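Local atomic coordinates of calreticulin, putative (Trypanosoma cruzi, PDB entry 5HCF), a protein that probably acts as a lectin chaperone, its globular domain having the legume lectin fold and dual carbohydrate- and peptide-binding properties. Residues V2-E7 with I227-D232; S68-F73 with T149-A154. One frame throughout, in Å; residues are numbered along the deposited sequence.

Contact 1 of 2, residues V2-E7 with I227-D232; sequences VYFHEE and IVIGDD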
loop_
_atom_site.group_PDB
_atom_site.type_symbol
_atom_site.label_atom_id
_atom_site.label_comp_id
_atom_site.label_asym_id
_atom_site.label_seq_id
_atom_site.Cartn_x
_atom_site.Cartn_y
_atom_site.Cartn_z
ATOM N N VAL A 2 13.579 6.341 -9.744
ATOM C CA VAL A 2 13.034 5.262 -8.926
ATOM C C VAL A 2 13.811 5.247 -7.619
ATOM O O VAL A 2 14.955 4.797 -7.573
ATOM C CB VAL A 2 13.132 3.882 -9.605
ATOM C CG1 VAL A 2 12.761 2.774 -8.626
ATOM C CG2 VAL A 2 12.248 3.825 -10.835
ATOM N N TYR A 3 13.183 5.729 -6.551
ATOM C CA TYR A 3 13.877 5.885 -5.281
ATOM C C TYR A 3 14.136 4.565 -4.571
ATOM O O TYR A 3 15.072 4.446 -3.779
ATOM C CB TYR A 3 13.078 6.791 -4.344
ATOM C CG TYR A 3 12.693 8.136 -4.909
ATOM C CD1 TYR A 3 13.656 9.020 -5.380
ATOM C CD2 TYR A 3 11.362 8.545 -4.925
ATOM C CE1 TYR A 3 13.300 10.265 -5.879
ATOM C CE2 TYR A 3 10.996 9.786 -5.418
ATOM C CZ TYR A 3 11.968 10.643 -5.892
ATOM O OH TYR A 3 11.600 11.875 -6.384
ATOM N N PHE A 4 13.317 3.565 -4.872
ATOM C CA PHE A 4 13.258 2.395 -4.018
ATOM C C PHE A 4 12.521 1.251 -4.686
ATOM O O PHE A 4 11.506 1.459 -5.351
ATOM C CB PHE A 4 12.582 2.768 -2.694
ATOM C CG PHE A 4 12.462 1.632 -1.724
ATOM C CD1 PHE A 4 13.509 1.322 -0.866
ATOM C CD2 PHE A 4 11.300 0.887 -1.651
ATOM C CE1 PHE A 4 13.399 0.278 0.033
ATOM C CE2 PHE A 4 11.186 -0.159 -0.753
ATOM C CZ PHE A 4 12.235 -0.464 0.089
ATOM N N HIS A 5 13.043 0.044 -4.515
ATOM C CA HIS A 5 12.408 -1.148 -5.055
ATOM C C HIS A 5 12.731 -2.366 -4.196
ATOM O O HIS A 5 13.783 -2.981 -4.351
ATOM C CB HIS A 5 12.851 -1.395 -6.498
ATOM C CG HIS A 5 12.167 -2.558 -7.146
ATOM N ND1 HIS A 5 12.558 -3.070 -8.365
ATOM C CD2 HIS A 5 11.108 -3.305 -6.752
ATOM C CE1 HIS A 5 11.778 -4.083 -8.689
ATOM N NE2 HIS A 5 10.887 -4.247 -7.725
ATOM N N GLU A 6 11.816 -2.711 -3.295
ATOM C CA GLU A 6 11.982 -3.907 -2.476
ATOM C C GLU A 6 11.525 -5.147 -3.237
ATOM O O GLU A 6 10.340 -5.301 -3.531
ATOM C CB GLU A 6 11.205 -3.778 -1.163
ATOM C CG GLU A 6 11.411 -4.946 -0.222
ATOM C CD GLU A 6 12.875 -5.174 0.100
ATOM O OE1 GLU A 6 13.435 -4.393 0.897
ATOM O OE2 GLU A 6 13.469 -6.131 -0.447
ATOM N N GLU A 7 12.470 -6.032 -3.543
ATOM C CA GLU A 7 12.165 -7.260 -4.270
ATOM C C GLU A 7 11.887 -8.404 -3.308
ATOM O O GLU A 7 11.370 -9.453 -3.698
ATOM C CB GLU A 7 13.312 -7.630 -5.209
ATOM C CG GLU A 7 13.456 -6.696 -6.390
ATOM C CD GLU A 7 14.828 -6.763 -7.018
ATOM O OE1 GLU A 7 15.793 -6.285 -6.385
ATOM O OE2 GLU A 7 14.942 -7.292 -8.141
ATOM N N ILE A 227 7.773 -3.588 -3.677
ATOM C CA ILE A 227 7.454 -2.262 -3.164
ATOM C C ILE A 227 8.285 -1.222 -3.909
ATOM O O ILE A 227 9.479 -1.067 -3.653
ATOM C CB ILE A 227 7.704 -2.157 -1.652
ATOM C CG1 ILE A 227 6.850 -3.188 -0.912
ATOM C CG2 ILE A 227 7.398 -0.751 -1.150
ATOM C CD1 ILE A 227 7.091 -3.235 0.575
ATOM N N VAL A 228 7.644 -0.522 -4.841
ATOM C CA VAL A 228 8.323 0.466 -5.672
ATOM C C VAL A 228 7.881 1.886 -5.346
ATOM O O VAL A 228 6.697 2.150 -5.152
ATOM C CB VAL A 228 8.074 0.205 -7.169
ATOM C CG1 VAL A 228 8.899 1.155 -8.014
ATOM C CG2 VAL A 228 8.391 -1.240 -7.517
ATOM N N ILE A 229 8.843 2.798 -5.284
ATOM C CA ILE A 229 8.545 4.207 -5.070
ATOM C C ILE A 229 9.417 5.078 -5.974
ATOM O O ILE A 229 10.629 4.871 -6.073
ATOM C CB ILE A 229 8.742 4.607 -3.591
ATOM C CG1 ILE A 229 7.971 3.646 -2.681
ATOM C CG2 ILE A 229 8.278 6.041 -3.354
ATOM C CD1 ILE A 229 8.121 3.933 -1.205
ATOM N N GLY A 230 8.787 6.048 -6.636
ATOM C CA GLY A 230 9.470 6.917 -7.577
ATOM C C GLY A 230 8.704 8.199 -7.865
ATOM O O GLY A 230 7.725 8.518 -7.188
ATOM N N ASP A 231 9.151 8.943 -8.869
ATOM C CA ASP A 231 8.509 10.207 -9.221
ATOM C C ASP A 231 7.984 10.221 -10.655
ATOM O O ASP A 231 7.573 11.266 -11.158
ATOM C CB ASP A 231 9.477 11.376 -9.003
ATOM C CG ASP A 231 10.729 11.275 -9.855
ATOM O OD1 ASP A 231 10.834 10.339 -10.671
ATOM O OD2 ASP A 231 11.623 12.131 -9.693
ATOM N N ASP A 232 8.019 9.066 -11.309
ATOM C CA ASP A 232 7.516 8.939 -12.671
ATOM C C ASP A 232 6.571 7.751 -12.792
ATOM O O ASP A 232 6.923 6.633 -12.416
ATOM C CB ASP A 232 8.670 8.792 -13.661
ATOM C CG ASP A 232 8.192 8.671 -15.094
ATOM O OD1 ASP A 232 7.800 7.557 -15.502
ATOM O OD2 ASP A 232 8.199 9.695 -15.810
#

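Contact 2 of 2, residues S68-F73 with T149-A154; sequences SLVVSF and TLHIAA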
loop_
_atom_site.group_PDB
_atom_site.type_symbol
_atom_site.label_atom_id
_atom_site.label_comp_id
_atom_site.label_asym_id
_atom_site.label_seq_id
_atom_site.Cartn_x
_atom_site.Cartn_y
_atom_site.Cartn_z
ATOM N N SER A 68 5.942 14.398 -8.805
ATOM C CA SER A 68 5.059 13.259 -8.595
ATOM C C SER A 68 5.629 12.288 -7.569
ATOM O O SER A 68 6.842 12.241 -7.331
ATOM C CB SER A 68 4.797 12.528 -9.914
ATOM O OG SER A 68 3.839 13.222 -10.702
ATOM N N LEU A 69 4.739 11.510 -6.968
ATOM C CA LEU A 69 5.147 10.418 -6.107
ATOM C C LEU A 69 4.286 9.213 -6.433
ATOM O O LEU A 69 3.060 9.287 -6.385
ATOM C CB LEU A 69 5.024 10.797 -4.627
ATOM C CG LEU A 69 5.475 9.716 -3.638
ATOM C CD1 LEU A 69 6.977 9.525 -3.717
ATOM C CD2 LEU A 69 5.061 10.063 -2.220
ATOM N N VAL A 70 4.936 8.112 -6.793
ATOM C CA VAL A 70 4.229 6.894 -7.161
ATOM C C VAL A 70 4.623 5.744 -6.243
ATOM O O VAL A 70 5.814 5.456 -6.066
ATOM C CB VAL A 70 4.509 6.495 -8.623
ATOM C CG1 VAL A 70 3.648 5.304 -9.028
ATOM C CG2 VAL A 70 4.258 7.674 -9.552
ATOM N N VAL A 71 3.615 5.085 -5.675
ATOM C CA VAL A 71 3.813 3.937 -4.794
ATOM C C VAL A 71 3.160 2.700 -5.391
ATOM O O VAL A 71 2.011 2.742 -5.824
ATOM C CB VAL A 71 3.225 4.178 -3.383
ATOM C CG1 VAL A 71 3.838 3.213 -2.375
ATOM C CG2 VAL A 71 3.444 5.612 -2.951
ATOM N N SER A 72 3.894 1.597 -5.411
ATOM C CA SER A 72 3.360 0.353 -5.938
ATOM C C SER A 72 3.861 -0.842 -5.137
ATOM O O SER A 72 4.997 -0.844 -4.653
ATOM C CB SER A 72 3.733 0.198 -7.413
ATOM O OG SER A 72 2.963 -0.821 -8.024
ATOM N N PHE A 73 3.001 -1.843 -4.982
ATOM C CA PHE A 73 3.381 -3.107 -4.365
ATOM C C PHE A 73 2.312 -4.141 -4.670
ATOM O O PHE A 73 1.203 -3.791 -5.076
ATOM C CB PHE A 73 3.570 -2.954 -2.855
ATOM C CG PHE A 73 2.280 -2.916 -2.079
ATOM C CD1 PHE A 73 1.532 -1.748 -2.005
ATOM C CD2 PHE A 73 1.818 -4.044 -1.413
ATOM C CE1 PHE A 73 0.347 -1.710 -1.290
ATOM C CE2 PHE A 73 0.635 -4.008 -0.694
ATOM C CZ PHE A 73 -0.101 -2.842 -0.633
ATOM N N THR A 149 -1.152 0.366 -7.076
ATOM C CA THR A 149 -0.283 1.472 -7.453
ATOM C C THR A 149 -0.986 2.805 -7.249
ATOM O O THR A 149 -2.147 2.965 -7.620
ATOM C CB THR A 149 0.165 1.362 -8.929
ATOM O OG1 THR A 149 0.749 0.074 -9.166
ATOM C CG2 THR A 149 1.178 2.440 -9.257
ATOM N N LEU A 150 -0.277 3.756 -6.650
ATOM C CA LEU A 150 -0.839 5.073 -6.372
ATOM C C LEU A 150 0.033 6.176 -6.946
ATOM O O LEU A 150 1.239 6.227 -6.694
ATOM C CB LEU A 150 -1.007 5.293 -4.868
ATOM C CG LEU A 150 -1.599 6.652 -4.489
ATOM C CD1 LEU A 150 -2.952 6.837 -5.155
ATOM C CD2 LEU A 150 -1.710 6.819 -2.990
ATOM N N HIS A 151 -0.586 7.056 -7.722
ATOM C CA HIS A 151 0.086 8.241 -8.223
ATOM C C HIS A 151 -0.465 9.476 -7.532
ATOM O O HIS A 151 -1.644 9.801 -7.682
ATOM C CB HIS A 151 -0.080 8.367 -9.737
ATOM C CG HIS A 151 0.576 9.582 -10.317
ATOM N ND1 HIS A 151 0.194 10.130 -11.529
ATOM C CD2 HIS A 151 1.579 10.365 -9.857
ATOM C CE1 HIS A 151 0.937 11.186 -11.787
ATOM N NE2 HIS A 151 1.789 11.353 -10.789
ATOM N N ILE A 152 0.388 10.135 -6.749
ATOM C CA ILE A 152 0.079 11.448 -6.189
ATOM C C ILE A 152 0.816 12.515 -6.988
ATOM O O ILE A 152 2.040 12.626 -6.904
ATOM C CB ILE A 152 0.472 11.555 -4.706
ATOM C CG1 ILE A 152 -0.150 10.411 -3.909
ATOM C CG2 ILE A 152 0.040 12.894 -4.128
ATOM C CD1 ILE A 152 -1.629 10.570 -3.699
ATOM N N ALA A 153 0.067 13.298 -7.761
ATOM C CA ALA A 153 0.651 14.292 -8.658
ATOM C C ALA A 153 0.780 15.664 -7.985
ATOM O O ALA A 153 0.110 15.947 -6.989
ATOM C CB ALA A 153 -0.176 14.398 -9.927
ATOM N N ALA A 154 1.646 16.510 -8.538
ATOM C CA ALA A 154 1.956 17.807 -7.936
ATOM C C ALA A 154 0.855 18.833 -8.165
ATOM O O ALA A 154 0.907 19.938 -7.621
ATOM C CB ALA A 154 3.273 18.335 -8.474
HETATM O O HOH W 1 3.150 15.841 -10.429
#

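Contact 1 of 2, residues V2-E7 with I227-D232
The F4 ring lies beside the I227 side chain, both pointing the same way from the sheet, with F4 CE2 3.9 Å from I227 CG2. They belong to an antiparallel strand pair of the legume lectin-like sandwich, interrupted by a classic beta bulge where Y3 and F4 together face I229. F4 CG is anti to its backbone N (chi1 180°), and the ring meets F58 of the second sheet edge-to-face; a large aromatic fits this buried face, as does branched I229, which reaches F58 and I62. On the other face, V228 packs on V236 and L239 of helix 233-243, and V2 touches E235 there; G230, lacking a side chain, suits the close approach of V2 CA, 4.2 Å from G230 CA. At the bulge I229 O takes two weak bonds, from Y3 N and F4 N, whereas I229 N gives F4 O a straighter one of 3.0 Å (164°). H5 crosses V228 obliquely, its CD2 3.5 Å from V228 CG2, while its NE2 bonds D226. Buried E6, bent at chi2, turns its carboxylate away from I227 to H13, W14 and the F8 amide. At the opposite end Y3 and D231 cross at about a right angle, with Y3 OH 3.4 Å from D231 CB.

Contact 2 of 2, residues S68-F73 with T149-A154
H151 and S68 meet with the serine hydroxyl in the plane of the imidazole, at its edge: S68 OG and H151 NE2 are 2.8 Å apart in a hydrogen bond that either could donate. S68 lies just before strand 69-73, which pairs antiparallel with the strand of H151 in the sheet of the legume lectin-like sandwich that carries helix 233-243. H151 CG is anti to the backbone N (chi1 179°), and the flat imidazole presents NE2 at its edge to the serine hydroxyl. Between H151 and T149, V70 divides its branches. V70 CG2 lies 3.8 Å from H151 CD2 and V70 CG1 equally far from T149 CG2, so each branch of the valine touches a different neighbour. T149 has a methyl and a hydroxyl on one carbon: the methyl meets V70, while OG1 bonds S72 OG at 2.6 Å, giving two buried hydroxyls a partner in each other. Helix 233-243 packs on this face through V236, which touches V70 and S72. On the other face lie the aliphatic side chains of L69, V71, L150 and I152, V71 reaching L107 of the second sheet and L150 both L107 and F109. Backbone bonds join L69 with I152 and V71 with L150 in both directions, I152 N meeting L69 O almost straight (166°). Ahead of strand 69-73, a water is bonded to S68 OG at 2.7 Å.

How the contacts relate
Contacts 1 and 2 are two pairings in one antiparallel sheet, 2-6 with 223-230 and 69-76 with 145-152, joined by the pairing of 223-230 with 69-76. Their centres lie 10 Å apart, and along the chain contact 2 is nested inside the loop that contact 1 closes. Two probable backbone hydrogen bonds join them, V228 N to S72 O at 2.7 Å and G230 O to V70 N at 2.8 Å. V236 of helix 233-243 touches V228 of contact 1 as well as V70 and S72 of contact 2, so one helix packs on both. On the opposite face I229 packs against L69 and I227 against F73, continuing the apolar layer between the sheets.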